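Local coordinates for protein single domain haemoglobin (Campylobacter jejuni, PDB 2WY4) that binds heme and, on its distal side, a diatomic ligand such as cyanide, and probably serves in oxygen binding or nitric oxide detoxification as a single-domain globin, at residues Glu26-Met31 with Pro40-Glu45; Phe32-Glu37 with Leu101-Lys106; Met44-Gln47 with Glu51-Lys54; Ile82-Leu87 with Glu92-Val97. All coordinates share one frame; numbering follows the deposited sequence.

From the N terminus, the chain first runs through helix 4-34, whose last turns enter both contact 1 and contact 2. Contact 1 closes a short loop, from 26-31 to 40-45, at the distal side of the heme. Contact 3 follows at once, sharing Met44 and Glu45 with it, and joins helix 44-48 to the start of helix 51-65. Contact 4 comes later in series and links the end of helix 74-86 to the first turn of helix 94-109 on the proximal side of the heme. Contact 2 spans the longest separation, 32-37 to 101-106; it encloses contacts 3 and 4, crosses contact 1, and ties helix 4-34 to helix 94-109 at the surface.

Contact 1: residues Glu26-Met31 with Pro40-Glu45; sequences EFYKIM and PMFNME. With HEM (protoporphyrin IX containing Fe), chain B; CYN (cyanide ion), chain C.
The distal heme pocket of a globin is built in part from the last turns of helix 4-34 and the loop that enters helix 44-48, where Tyr28 and Phe42 meet beside the bound cyanide. Their rings form an offset edge-to-face pair, with the edge of Tyr28 turned toward the face of Phe42 and the planes 72° apart. The closest approach is Tyr28 CE1 to Phe42 CE2 at 3.6 Å. Met31, its chain bent at chi3 (64°), brings CE to 3.8 Å from Phe42 CZ; Phe42 is thus met by Tyr28 and by Met31, about one turn apart on the helix. Phe42 also lies against the heme: the methyl CMD of the heme sits over the centre of one ring face, and Phe42 CZ comes within 3.4 Å of heme CHD. The following residue, Asn43, holds a heme propionate, its backbone N giving a nearly straight bond of 2.8 Å to O1D and its ND2 a more bent one to O2D. Tyr28 OH donates to the cyanide N at 2.5 Å, while Phe27 CD2 lies over the centre of one face of the Tyr28 ring. Gln52 NE2 is a second partner of that hydroxyl. The edges of Tyr28 and Phe42 border the cyanide N, which is 3.7 Å from Phe42 CE2. A phenol so placed would be expected to stabilise negative charge on a bound ligand.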
# COMPACT_ATOMS: atom_id res chain seq x y z
N GLU A 26 9.63 7.19 -0.00
CA GLU A 26 10.46 6.43 -0.94
C GLU A 26 9.61 5.75 -2.02
O GLU A 26 9.93 5.81 -3.19
CB GLU A 26 11.36 5.45 -0.18
CG GLU A 26 12.26 4.59 -1.08
CD GLU A 26 13.45 5.33 -1.63
OE1 GLU A 26 13.70 6.47 -1.24
OE2 GLU A 26 14.17 4.72 -2.46
N PHE A 27 8.48 5.18 -1.62
CA PHE A 27 7.55 4.59 -2.57
C PHE A 27 7.11 5.61 -3.62
O PHE A 27 7.16 5.30 -4.82
CB PHE A 27 6.32 4.05 -1.83
CG PHE A 27 5.13 3.76 -2.69
CD1 PHE A 27 5.03 2.57 -3.38
CD2 PHE A 27 4.10 4.67 -2.79
CE1 PHE A 27 3.94 2.33 -4.11
CE2 PHE A 27 3.01 4.42 -3.51
CZ PHE A 27 2.95 3.25 -4.23
N TYR A 28 6.67 6.82 -3.22
CA TYR A 28 6.24 7.78 -4.22
C TYR A 28 7.37 8.27 -5.09
O TYR A 28 7.16 8.54 -6.25
CB TYR A 28 5.50 8.97 -3.57
CG TYR A 28 4.11 8.58 -3.08
CD1 TYR A 28 3.15 8.17 -3.96
CD2 TYR A 28 3.79 8.60 -1.73
CE1 TYR A 28 1.92 7.78 -3.56
CE2 TYR A 28 2.53 8.22 -1.32
CZ TYR A 28 1.60 7.78 -2.23
OH TYR A 28 0.35 7.38 -1.79
N LYS A 29 8.57 8.42 -4.53
CA LYS A 29 9.75 8.76 -5.34
C LYS A 29 9.95 7.72 -6.46
O LYS A 29 10.10 8.06 -7.64
CB LYS A 29 10.99 8.85 -4.47
CG LYS A 29 12.28 9.21 -5.21
CD LYS A 29 13.49 9.21 -4.28
CE LYS A 29 14.81 9.28 -5.05
NZ LYS A 29 15.98 9.73 -4.22
N ILE A 30 9.96 6.46 -6.07
CA ILE A 30 10.16 5.37 -7.04
C ILE A 30 9.03 5.35 -8.07
O ILE A 30 9.27 5.30 -9.26
CB ILE A 30 10.26 4.02 -6.32
CG1 ILE A 30 11.56 3.91 -5.54
CG2 ILE A 30 10.14 2.88 -7.33
CD1 ILE A 30 11.55 2.86 -4.47
N MET A 31 7.80 5.40 -7.60
CA MET A 31 6.70 5.29 -8.52
C MET A 31 6.61 6.45 -9.49
O MET A 31 6.39 6.25 -10.67
CB MET A 31 5.37 5.08 -7.83
CG MET A 31 4.24 4.79 -8.79
SD MET A 31 2.74 4.20 -7.99
CE MET A 31 2.29 5.63 -7.02
N PRO A 40 -0.03 12.51 -12.37
CA PRO A 40 -1.17 13.46 -12.38
C PRO A 40 -2.44 12.98 -11.70
O PRO A 40 -3.34 13.80 -11.46
CB PRO A 40 -1.43 13.67 -13.87
CG PRO A 40 -0.13 13.41 -14.50
CD PRO A 40 0.45 12.22 -13.74
N MET A 41 -2.54 11.68 -11.42
CA MET A 41 -3.68 11.16 -10.68
C MET A 41 -3.66 11.69 -9.23
O MET A 41 -4.71 11.90 -8.60
CB MET A 41 -3.62 9.65 -10.65
CG MET A 41 -3.74 8.99 -12.01
SD MET A 41 -3.42 7.20 -11.98
CE MET A 41 -4.88 6.54 -11.34
N PHE A 42 -2.46 11.95 -8.72
CA PHE A 42 -2.26 12.38 -7.36
C PHE A 42 -2.20 13.89 -7.25
O PHE A 42 -1.83 14.57 -8.20
CB PHE A 42 -0.92 11.83 -6.86
CG PHE A 42 -0.89 10.33 -6.73
CD1 PHE A 42 -0.62 9.51 -7.82
CD2 PHE A 42 -1.10 9.76 -5.52
CE1 PHE A 42 -0.63 8.16 -7.67
CE2 PHE A 42 -1.09 8.41 -5.39
CZ PHE A 42 -0.85 7.61 -6.48
N ASN A 43 -2.57 14.38 -6.07
CA ASN A 43 -2.47 15.80 -5.79
C ASN A 43 -1.09 16.10 -5.22
O ASN A 43 -0.75 15.69 -4.13
CB ASN A 43 -3.58 16.22 -4.84
CG ASN A 43 -4.94 16.09 -5.47
OD1 ASN A 43 -5.22 16.76 -6.48
ND2 ASN A 43 -5.79 15.22 -4.93
N MET A 44 -0.27 16.85 -5.95
CA MET A 44 1.06 17.14 -5.43
C MET A 44 1.10 17.95 -4.14
O MET A 44 2.04 17.84 -3.37
CB MET A 44 1.95 17.76 -6.50
CG MET A 44 2.25 16.80 -7.67
SD MET A 44 3.02 15.24 -7.18
CE MET A 44 1.67 14.16 -7.14
N GLU A 45 0.07 18.76 -3.91
CA GLU A 45 0.02 19.51 -2.67
C GLU A 45 -0.01 18.54 -1.51
O GLU A 45 0.56 18.80 -0.46
CB GLU A 45 -1.23 20.42 -2.64
CG GLU A 45 -1.28 21.36 -1.48
CD GLU A 45 -2.66 21.99 -1.34
OE1 GLU A 45 -3.12 22.54 -2.37
OE2 GLU A 45 -3.28 21.90 -0.23
CHA HEM B . -5.29 7.62 -2.44
CHB HEM B . -4.15 3.57 -0.10
CHC HEM B . -3.18 1.46 -4.33
CHD HEM B . -3.70 5.73 -6.58
C1A HEM B . -5.15 6.71 -1.46
C2A HEM B . -5.42 6.90 -0.06
C3A HEM B . -5.09 5.78 0.61
C4A HEM B . -4.59 4.85 -0.39
CMA HEM B . -5.24 5.54 2.12
CAA HEM B . -6.01 8.20 0.54
CBA HEM B . -7.43 8.46 0.03
CGA HEM B . -8.57 7.98 0.87
O1A HEM B . -8.37 7.64 2.06
O2A HEM B . -9.73 7.99 0.32
C1B HEM B . -3.76 2.66 -1.05
C2B HEM B . -3.38 1.32 -0.78
C3B HEM B . -3.11 0.73 -1.96
C4B HEM B . -3.32 1.68 -2.99
CMB HEM B . -3.22 0.72 0.61
CAB HEM B . -2.61 -0.69 -2.25
CBB HEM B . -3.12 -1.75 -1.65
C1C HEM B . -3.28 2.39 -5.33
C2C HEM B . -3.12 2.21 -6.73
C3C HEM B . -3.24 3.38 -7.31
C4C HEM B . -3.46 4.39 -6.30
CMC HEM B . -2.91 0.85 -7.42
CAC HEM B . -3.15 3.66 -8.80
CBC HEM B . -2.20 4.50 -9.25
C1D HEM B . -4.19 6.61 -5.64
C2D HEM B . -4.47 7.96 -5.94
C3D HEM B . -4.97 8.59 -4.69
C4D HEM B . -4.95 7.52 -3.74
CMD HEM B . -4.30 8.63 -7.29
CAD HEM B . -5.38 10.03 -4.44
CBD HEM B . -4.27 10.72 -3.66
CGD HEM B . -4.39 12.21 -3.61
O1D HEM B . -3.36 12.87 -3.83
O2D HEM B . -5.52 12.70 -3.33
NA HEM B . -4.63 5.45 -1.65
NB HEM B . -3.73 2.86 -2.40
NC HEM B . -3.49 3.74 -5.09
ND HEM B . -4.47 6.36 -4.31
FE HEM B . -4.10 4.60 -3.36
C CYN C . -2.23 5.28 -3.10
N CYN C . -1.19 5.73 -2.90

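Contact 2: residues Phe32-Glu37 with Leu101-Lys106; sequences FNDYPE and LLKAIK
Asp34 reaches from the end of helix 4-34 toward Lys103 of helix 94-109, and the two side chains approach from opposite directions. The aspartate carboxylate and the lysine ammonium form a long salt bridge, OD2 of Asp34 to NZ of Lys103 at 3.6 Å. A water completes the pairing from the other oxygen, donating to Asp34 OD1 at 2.9 Å and accepting from Lys103 NZ at 2.8 Å. The charges are therefore joined by one direct and one water-mediated path. Lys103 starts out with CG anti to the backbone N (chi1 180°) and then bends at chi3 and chi4, which carries the amine across to the carboxylate. Along the way the lysine leans on Ile30, one turn earlier in the facing helix. Asn33 supplies a further hold, its ND2 donating to Asp34 OD1 at 3.0 Å on the anti side of that oxygen. Beyond the pair, Tyr35 leaves the helical path and packs on Ile96 and Cys100. Both charged residues lie at the surface, away from the heme. With OD1 gripped by an amide and a water, the carboxylate probably has its rotation restricted, and solvent should weaken the attraction that the long bridge provides.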
# COMPACT_ATOMS: atom_id res chain seq x y z
N PHE A 32 6.80 7.68 -9.00
CA PHE A 32 6.72 8.84 -9.89
C PHE A 32 7.88 8.86 -10.88
O PHE A 32 7.74 9.34 -12.00
CB PHE A 32 6.61 10.14 -9.10
CG PHE A 32 5.34 10.25 -8.30
CD1 PHE A 32 4.21 9.49 -8.62
CD2 PHE A 32 5.28 11.12 -7.24
CE1 PHE A 32 3.04 9.60 -7.88
CE2 PHE A 32 4.10 11.23 -6.51
CZ PHE A 32 3.01 10.46 -6.82
N ASN A 33 9.02 8.33 -10.47
CA ASN A 33 10.18 8.24 -11.38
C ASN A 33 10.03 7.18 -12.44
O ASN A 33 10.41 7.41 -13.60
CB ASN A 33 11.44 7.89 -10.61
CG ASN A 33 12.66 7.87 -11.50
OD1 ASN A 33 13.14 8.92 -11.89
ND2 ASN A 33 13.10 6.68 -11.91
N ASP A 34 9.54 6.00 -12.05
CA ASP A 34 9.48 4.84 -12.95
C ASP A 34 8.20 4.81 -13.75
O ASP A 34 8.16 4.26 -14.87
CB ASP A 34 9.57 3.54 -12.14
CG ASP A 34 10.95 3.23 -11.62
OD1 ASP A 34 11.91 3.97 -11.92
OD2 ASP A 34 11.14 2.24 -10.86
N TYR A 35 7.14 5.40 -13.18
CA TYR A 35 5.80 5.39 -13.77
C TYR A 35 5.21 6.81 -13.74
O TYR A 35 4.15 7.09 -13.18
CB TYR A 35 4.90 4.39 -13.05
CG TYR A 35 5.47 2.99 -13.10
CD1 TYR A 35 6.30 2.51 -12.09
CD2 TYR A 35 5.19 2.14 -14.15
CE1 TYR A 35 6.85 1.24 -12.13
CE2 TYR A 35 5.73 0.83 -14.18
CZ TYR A 35 6.54 0.40 -13.16
OH TYR A 35 7.13 -0.85 -13.14
N PRO A 36 5.89 7.73 -14.40
CA PRO A 36 5.47 9.14 -14.35
C PRO A 36 4.04 9.35 -14.83
O PRO A 36 3.38 10.30 -14.41
CB PRO A 36 6.47 9.82 -15.30
CG PRO A 36 7.00 8.69 -16.15
CD PRO A 36 7.07 7.52 -15.26
N GLU A 37 3.54 8.44 -15.65
CA GLU A 37 2.20 8.54 -16.17
C GLU A 37 1.14 8.52 -15.07
O GLU A 37 0.05 9.05 -15.27
CB GLU A 37 1.93 7.43 -17.17
CG GLU A 37 1.88 6.02 -16.64
CD GLU A 37 3.24 5.34 -16.61
OE1 GLU A 37 4.27 6.01 -16.79
OE2 GLU A 37 3.26 4.11 -16.41
N LEU A 101 6.38 -0.51 -4.03
CA LEU A 101 6.37 -0.67 -2.59
C LEU A 101 7.43 -1.68 -2.13
O LEU A 101 8.16 -1.44 -1.17
CB LEU A 101 5.01 -1.12 -2.08
CG LEU A 101 4.89 -1.30 -0.57
CD1 LEU A 101 5.12 0.03 0.16
CD2 LEU A 101 3.56 -1.90 -0.22
N LEU A 102 7.53 -2.82 -2.81
CA LEU A 102 8.53 -3.80 -2.44
C LEU A 102 9.94 -3.26 -2.60
O LEU A 102 10.83 -3.54 -1.78
CB LEU A 102 8.34 -5.13 -3.19
CG LEU A 102 7.45 -6.12 -2.40
CD1 LEU A 102 8.21 -6.74 -1.24
CD2 LEU A 102 6.15 -5.48 -1.87
N LYS A 103 10.16 -2.46 -3.63
CA LYS A 103 11.45 -1.84 -3.81
C LYS A 103 11.75 -0.84 -2.69
O LYS A 103 12.86 -0.78 -2.19
CB LYS A 103 11.57 -1.19 -5.19
CG LYS A 103 12.89 -0.54 -5.39
CD LYS A 103 13.16 -0.21 -6.83
CE LYS A 103 12.68 1.15 -7.24
NZ LYS A 103 13.58 1.71 -8.31
N ALA A 104 10.75 -0.05 -2.30
CA ALA A 104 10.92 0.90 -1.22
C ALA A 104 11.29 0.17 0.07
O ALA A 104 12.15 0.62 0.83
CB ALA A 104 9.60 1.70 -1.01
N ILE A 105 10.64 -0.98 0.29
CA ILE A 105 10.92 -1.78 1.47
C ILE A 105 12.36 -2.31 1.45
O ILE A 105 13.08 -2.22 2.43
CB ILE A 105 9.89 -2.93 1.59
CG1 ILE A 105 8.54 -2.37 2.05
CG2 ILE A 105 10.36 -4.01 2.59
CD1 ILE A 105 7.43 -3.42 2.01
N LYS A 106 12.77 -2.83 0.32
CA LYS A 106 14.14 -3.29 0.16
C LYS A 106 15.12 -2.15 0.42
O LYS A 106 16.09 -2.33 1.11
CB LYS A 106 14.38 -3.86 -1.24
CG LYS A 106 15.26 -5.08 -1.28
CD LYS A 106 16.68 -4.75 -0.93
CE LYS A 106 17.60 -5.86 -1.41
NZ LYS A 106 17.15 -6.37 -2.74
O HOH W 1 13.35 4.30 -9.40

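Contact 3: residues Met44-Gln47 with Glu51-Lys54. With HEM (protoporphyrin IX containing Fe), chain B.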
# COMPACT_ATOMS: atom_id res chain seq x y z
N MET A 44 -0.27 16.85 -5.95
CA MET A 44 1.06 17.14 -5.43
C MET A 44 1.10 17.95 -4.14
O MET A 44 2.04 17.84 -3.37
CB MET A 44 1.95 17.76 -6.50
CG MET A 44 2.25 16.80 -7.67
SD MET A 44 3.02 15.24 -7.18
CE MET A 44 1.67 14.16 -7.14
N GLU A 45 0.07 18.76 -3.91
CA GLU A 45 0.02 19.51 -2.67
C GLU A 45 -0.01 18.54 -1.51
O GLU A 45 0.56 18.80 -0.46
CB GLU A 45 -1.23 20.42 -2.64
CG GLU A 45 -1.28 21.36 -1.48
CD GLU A 45 -2.66 21.99 -1.34
OE1 GLU A 45 -3.12 22.54 -2.37
OE2 GLU A 45 -3.28 21.90 -0.23
N LYS A 46 -0.71 17.42 -1.71
CA LYS A 46 -0.87 16.40 -0.66
C LYS A 46 0.44 15.60 -0.48
O LYS A 46 0.63 14.97 0.55
CB LYS A 46 -2.07 15.48 -0.97
CG LYS A 46 -2.90 14.97 0.24
CD LYS A 46 -3.93 13.91 -0.14
CE LYS A 46 -4.44 13.16 1.07
NZ LYS A 46 -5.17 11.86 0.93
N GLN A 47 1.31 15.65 -1.48
CA GLN A 47 2.61 15.00 -1.36
C GLN A 47 3.52 15.93 -0.57
O GLN A 47 4.20 15.53 0.36
CB GLN A 47 3.21 14.77 -2.75
CG GLN A 47 2.61 13.63 -3.58
CD GLN A 47 2.88 12.27 -3.01
OE1 GLN A 47 4.02 11.96 -2.65
NE2 GLN A 47 1.83 11.45 -2.90
N GLU A 51 0.74 14.76 3.75
CA GLU A 51 -0.56 14.14 4.06
C GLU A 51 -0.78 12.81 3.35
O GLU A 51 -1.25 11.87 3.95
CB GLU A 51 -1.74 15.08 3.77
CG GLU A 51 -3.05 14.49 4.26
CD GLU A 51 -4.25 15.38 4.08
OE1 GLU A 51 -4.12 16.43 3.42
OE2 GLU A 51 -5.33 15.01 4.60
N GLN A 52 -0.47 12.74 2.06
CA GLN A 52 -0.67 11.47 1.36
C GLN A 52 0.35 10.39 1.76
O GLN A 52 -0.04 9.26 1.95
CB GLN A 52 -0.78 11.70 -0.15
CG GLN A 52 -0.92 10.40 -0.95
CD GLN A 52 -2.22 9.72 -0.63
OE1 GLN A 52 -3.21 10.35 -0.22
NE2 GLN A 52 -2.24 8.40 -0.84
N PRO A 53 1.62 10.72 1.87
CA PRO A 53 2.55 9.74 2.44
C PRO A 53 2.09 9.21 3.78
O PRO A 53 2.18 8.02 4.02
CB PRO A 53 3.87 10.51 2.51
CG PRO A 53 3.77 11.48 1.36
CD PRO A 53 2.33 11.91 1.36
N LYS A 54 1.55 10.06 4.64
CA LYS A 54 1.09 9.57 5.93
C LYS A 54 -0.16 8.69 5.75
O LYS A 54 -0.31 7.65 6.40
CB LYS A 54 0.79 10.78 6.84
CG LYS A 54 2.05 11.46 7.39
CD LYS A 54 1.70 12.65 8.27
CE LYS A 54 2.89 13.65 8.42
NZ LYS A 54 2.50 15.04 8.86
CHA HEM B . -5.29 7.62 -2.44
CHB HEM B . -4.15 3.57 -0.10
CHC HEM B . -3.18 1.46 -4.33
CHD HEM B . -3.70 5.73 -6.58
C1A HEM B . -5.15 6.71 -1.46
C2A HEM B . -5.42 6.90 -0.06
C3A HEM B . -5.09 5.78 0.61
C4A HEM B . -4.59 4.85 -0.39
CMA HEM B . -5.24 5.54 2.12
CAA HEM B . -6.01 8.20 0.54
CBA HEM B . -7.43 8.46 0.03
CGA HEM B . -8.57 7.98 0.87
O1A HEM B . -8.37 7.64 2.06
O2A HEM B . -9.73 7.99 0.32
C1B HEM B . -3.76 2.66 -1.05
C2B HEM B . -3.38 1.32 -0.78
C3B HEM B . -3.11 0.73 -1.96
C4B HEM B . -3.32 1.68 -2.99
CMB HEM B . -3.22 0.72 0.61
CAB HEM B . -2.61 -0.69 -2.25
CBB HEM B . -3.12 -1.75 -1.65
C1C HEM B . -3.28 2.39 -5.33
C2C HEM B . -3.12 2.21 -6.73
C3C HEM B . -3.24 3.38 -7.31
C4C HEM B . -3.46 4.39 -6.30
CMC HEM B . -2.91 0.85 -7.42
CAC HEM B . -3.15 3.66 -8.80
CBC HEM B . -2.20 4.50 -9.25
C1D HEM B . -4.19 6.61 -5.64
C2D HEM B . -4.47 7.96 -5.94
C3D HEM B . -4.97 8.59 -4.69
C4D HEM B . -4.95 7.52 -3.74
CMD HEM B . -4.30 8.63 -7.29
CAD HEM B . -5.38 10.03 -4.44
CBD HEM B . -4.27 10.72 -3.66
CGD HEM B . -4.39 12.21 -3.61
O1D HEM B . -3.36 12.87 -3.83
O2D HEM B . -5.52 12.70 -3.33
NA HEM B . -4.63 5.45 -1.65
NB HEM B . -3.73 2.86 -2.40
NC HEM B . -3.49 3.74 -5.09
ND HEM B . -4.47 6.36 -4.31
FE HEM B . -4.10 4.60 -3.36
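This is a helix-to-helix junction in the distal wall of the globin fold, where Lys46 of the short helix 44-48 meets Glu51 and Gln52 of helix 51-65, which follows after a tight turn, and both helices lie beside the heme. The backbone closes the turn: Gln52 N donates to Lys46 O at 2.9 Å along an almost straight line. Pro53 adds its CD against the same carbonyl oxygen at 3.6 Å. On the side-chain level Lys46, stretched out past its CG, lies along Glu51 and reaches Gln52. Its CG touches CB of Glu51 at 3.7 Å and its CE lies against the glutamate CG, while the carboxylate stays too far from the amine for a direct bridge, although the opposite charges should still attract. Gln47 lays NE2 against Gln52 CG at 3.5 Å, and the Gln47 side chain also touches Tyr28 and Phe32 of helix 4-34. Gln52, bent at chi2 (65°), sends its amide in over the heme, where NE2 comes to 3.4 Å from heme C1A. The oxygen of that amide is taken by Lys46 NZ, 2.7 Å from Gln52 OE1 and approaching almost in line with the C=O bond (173°).

Contact 4: residues Ile82-Leu87 with Glu92-Val97; sequences ITHVNL and EHYPIV. With HEM (protoporphyrin IX containing Fe), chain B.
His84 can be followed from CB, which leaves helix 74-86 in the direction of segment 92-97, to a ring standing on the proximal side of the heme as its axial ligand. A chi1 of -78°, with CG opposite the carbonyl carbon, aims the imidazole at the porphyrin. CD2 passes 3.1 Å from the heme nitrogen ND, CE1 of His84 lies 2.9 Å from heme NB, and NE2 coordinates the iron at 2.1 Å. On the far side of the ring ND1 comes to 3.2 Å from Tyr94 OH, and the two side chains run at a slant to each other. Both of these polar atoms are hydrogen-bonded to the carboxylate of Glu134 in helix 113-139, ND1 to OE2 and the phenol to OE1. Tyr94 itself spreads along the proximal side of the heme, its ring face covered by the methyl CMC, 3.6 Å above the plane. Val97 touches the same methyl from CG2 at 3.4 Å. Beside His84 on the same helix, Thr83 OG1 donates to heme O2A at 2.7 Å. Glu134 is shared by the proximal histidine and Tyr94, an arrangement that probably fixes the imidazole's rotation and tunes its bond to iron, recalling the proximal carboxylate of heme peroxidases.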
# COMPACT_ATOMS: atom_id res chain seq x y z
N ILE A 82 -13.50 4.74 -2.87
CA ILE A 82 -14.19 5.81 -3.54
C ILE A 82 -13.18 6.71 -4.24
O ILE A 82 -13.36 7.13 -5.39
CB ILE A 82 -15.00 6.63 -2.54
CG1 ILE A 82 -16.13 5.77 -1.95
CG2 ILE A 82 -15.56 7.90 -3.18
CD1 ILE A 82 -16.72 6.42 -0.70
N THR A 83 -12.09 6.99 -3.55
CA THR A 83 -11.05 7.82 -4.16
C THR A 83 -10.44 7.13 -5.36
O THR A 83 -10.32 7.71 -6.45
CB THR A 83 -9.96 8.08 -3.12
OG1 THR A 83 -10.50 8.91 -2.10
CG2 THR A 83 -8.77 8.82 -3.73
N HIS A 84 -10.09 5.88 -5.17
CA HIS A 84 -9.46 5.11 -6.24
C HIS A 84 -10.35 5.01 -7.48
O HIS A 84 -9.89 5.26 -8.60
CB HIS A 84 -9.15 3.72 -5.71
CG HIS A 84 -7.92 3.65 -4.85
ND1 HIS A 84 -7.57 2.50 -4.16
CD2 HIS A 84 -6.97 4.56 -4.57
CE1 HIS A 84 -6.43 2.71 -3.53
NE2 HIS A 84 -6.05 3.96 -3.74
N VAL A 85 -11.61 4.60 -7.30
CA VAL A 85 -12.50 4.49 -8.45
C VAL A 85 -12.71 5.85 -9.12
O VAL A 85 -12.64 5.96 -10.35
CB VAL A 85 -13.81 3.80 -8.07
CG1 VAL A 85 -14.83 3.93 -9.18
CG2 VAL A 85 -13.51 2.31 -7.75
N ASN A 86 -12.94 6.90 -8.33
CA ASN A 86 -13.11 8.22 -8.91
C ASN A 86 -11.89 8.70 -9.73
O ASN A 86 -12.04 9.46 -10.70
CB ASN A 86 -13.41 9.21 -7.81
CG ASN A 86 -14.86 9.24 -7.49
OD1 ASN A 86 -15.68 8.99 -8.36
ND2 ASN A 86 -15.19 9.57 -6.26
N LEU A 87 -10.70 8.26 -9.36
CA LEU A 87 -9.49 8.67 -10.08
C LEU A 87 -9.03 7.69 -11.16
O LEU A 87 -8.02 7.92 -11.81
CB LEU A 87 -8.37 8.92 -9.08
CG LEU A 87 -8.58 10.23 -8.30
CD1 LEU A 87 -7.58 10.39 -7.18
CD2 LEU A 87 -8.52 11.45 -9.26
N GLU A 92 -5.05 -3.21 -13.05
CA GLU A 92 -3.72 -3.30 -13.61
C GLU A 92 -2.71 -2.32 -13.02
O GLU A 92 -1.53 -2.40 -13.33
CB GLU A 92 -3.78 -3.10 -15.14
CG GLU A 92 -4.49 -4.21 -15.87
CD GLU A 92 -5.98 -4.28 -15.63
OE1 GLU A 92 -6.63 -3.21 -15.52
OE2 GLU A 92 -6.54 -5.42 -15.58
N HIS A 93 -3.16 -1.36 -12.20
CA HIS A 93 -2.20 -0.47 -11.54
C HIS A 93 -1.64 -1.12 -10.29
O HIS A 93 -0.59 -0.76 -9.86
CB HIS A 93 -2.84 0.83 -11.09
CG HIS A 93 -3.17 1.79 -12.19
ND1 HIS A 93 -4.45 2.19 -12.46
CD2 HIS A 93 -2.37 2.46 -13.06
CE1 HIS A 93 -4.44 3.05 -13.47
NE2 HIS A 93 -3.18 3.26 -13.83
N TYR A 94 -2.35 -2.08 -9.73
CA TYR A 94 -1.90 -2.69 -8.48
C TYR A 94 -0.52 -3.37 -8.58
O TYR A 94 0.26 -3.26 -7.63
CB TYR A 94 -2.98 -3.58 -7.81
CG TYR A 94 -4.04 -2.77 -7.12
CD1 TYR A 94 -5.09 -2.23 -7.83
CD2 TYR A 94 -3.95 -2.50 -5.76
CE1 TYR A 94 -6.03 -1.45 -7.22
CE2 TYR A 94 -4.89 -1.72 -5.15
CZ TYR A 94 -5.92 -1.20 -5.87
OH TYR A 94 -6.88 -0.43 -5.24
N PRO A 95 -0.18 -4.10 -9.68
CA PRO A 95 1.18 -4.62 -9.78
C PRO A 95 2.28 -3.51 -9.83
O PRO A 95 3.45 -3.75 -9.46
CB PRO A 95 1.14 -5.43 -11.09
CG PRO A 95 -0.27 -5.77 -11.27
CD PRO A 95 -1.01 -4.56 -10.80
N ILE A 96 1.93 -2.32 -10.31
CA ILE A 96 2.88 -1.21 -10.32
C ILE A 96 3.16 -0.78 -8.89
O ILE A 96 4.29 -0.64 -8.47
CB ILE A 96 2.32 -0.03 -11.15
CG1 ILE A 96 2.26 -0.43 -12.62
CG2 ILE A 96 3.18 1.16 -10.97
CD1 ILE A 96 1.54 0.59 -13.50
N VAL A 97 2.10 -0.55 -8.15
CA VAL A 97 2.23 -0.20 -6.74
C VAL A 97 3.01 -1.26 -5.97
O VAL A 97 3.87 -0.94 -5.16
CB VAL A 97 0.83 0.12 -6.10
CG1 VAL A 97 0.90 0.12 -4.58
CG2 VAL A 97 0.34 1.46 -6.64
CHA HEM B . -5.29 7.62 -2.44
CHB HEM B . -4.15 3.57 -0.10
CHC HEM B . -3.18 1.46 -4.33
CHD HEM B . -3.70 5.73 -6.58
C1A HEM B . -5.15 6.71 -1.46
C2A HEM B . -5.42 6.90 -0.06
C3A HEM B . -5.09 5.78 0.61
C4A HEM B . -4.59 4.85 -0.39
CMA HEM B . -5.24 5.54 2.12
CAA HEM B . -6.01 8.20 0.54
CBA HEM B . -7.43 8.46 0.03
CGA HEM B . -8.57 7.98 0.87
O1A HEM B . -8.37 7.64 2.06
O2A HEM B . -9.73 7.99 0.32
C1B HEM B . -3.76 2.66 -1.05
C2B HEM B . -3.38 1.32 -0.78
C3B HEM B . -3.11 0.73 -1.96
C4B HEM B . -3.32 1.68 -2.99
CMB HEM B . -3.22 0.72 0.61
CAB HEM B . -2.61 -0.69 -2.25
CBB HEM B . -3.12 -1.75 -1.65
C1C HEM B . -3.28 2.39 -5.33
C2C HEM B . -3.12 2.21 -6.73
C3C HEM B . -3.24 3.38 -7.31
C4C HEM B . -3.46 4.39 -6.30
CMC HEM B . -2.91 0.85 -7.42
CAC HEM B . -3.15 3.66 -8.80
CBC HEM B . -2.20 4.50 -9.25
C1D HEM B . -4.19 6.61 -5.64
C2D HEM B . -4.47 7.96 -5.94
C3D HEM B . -4.97 8.59 -4.69
C4D HEM B . -4.95 7.52 -3.74
CMD HEM B . -4.30 8.63 -7.29
CAD HEM B . -5.38 10.03 -4.44
CBD HEM B . -4.27 10.72 -3.66
CGD HEM B . -4.39 12.21 -3.61
O1D HEM B . -3.36 12.87 -3.83
O2D HEM B . -5.52 12.70 -3.33
NA HEM B . -4.63 5.45 -1.65
NB HEM B . -3.73 2.86 -2.40
NC HEM B . -3.49 3.74 -5.09
ND HEM B . -4.47 6.36 -4.31
FE HEM B . -4.10 4.60 -3.36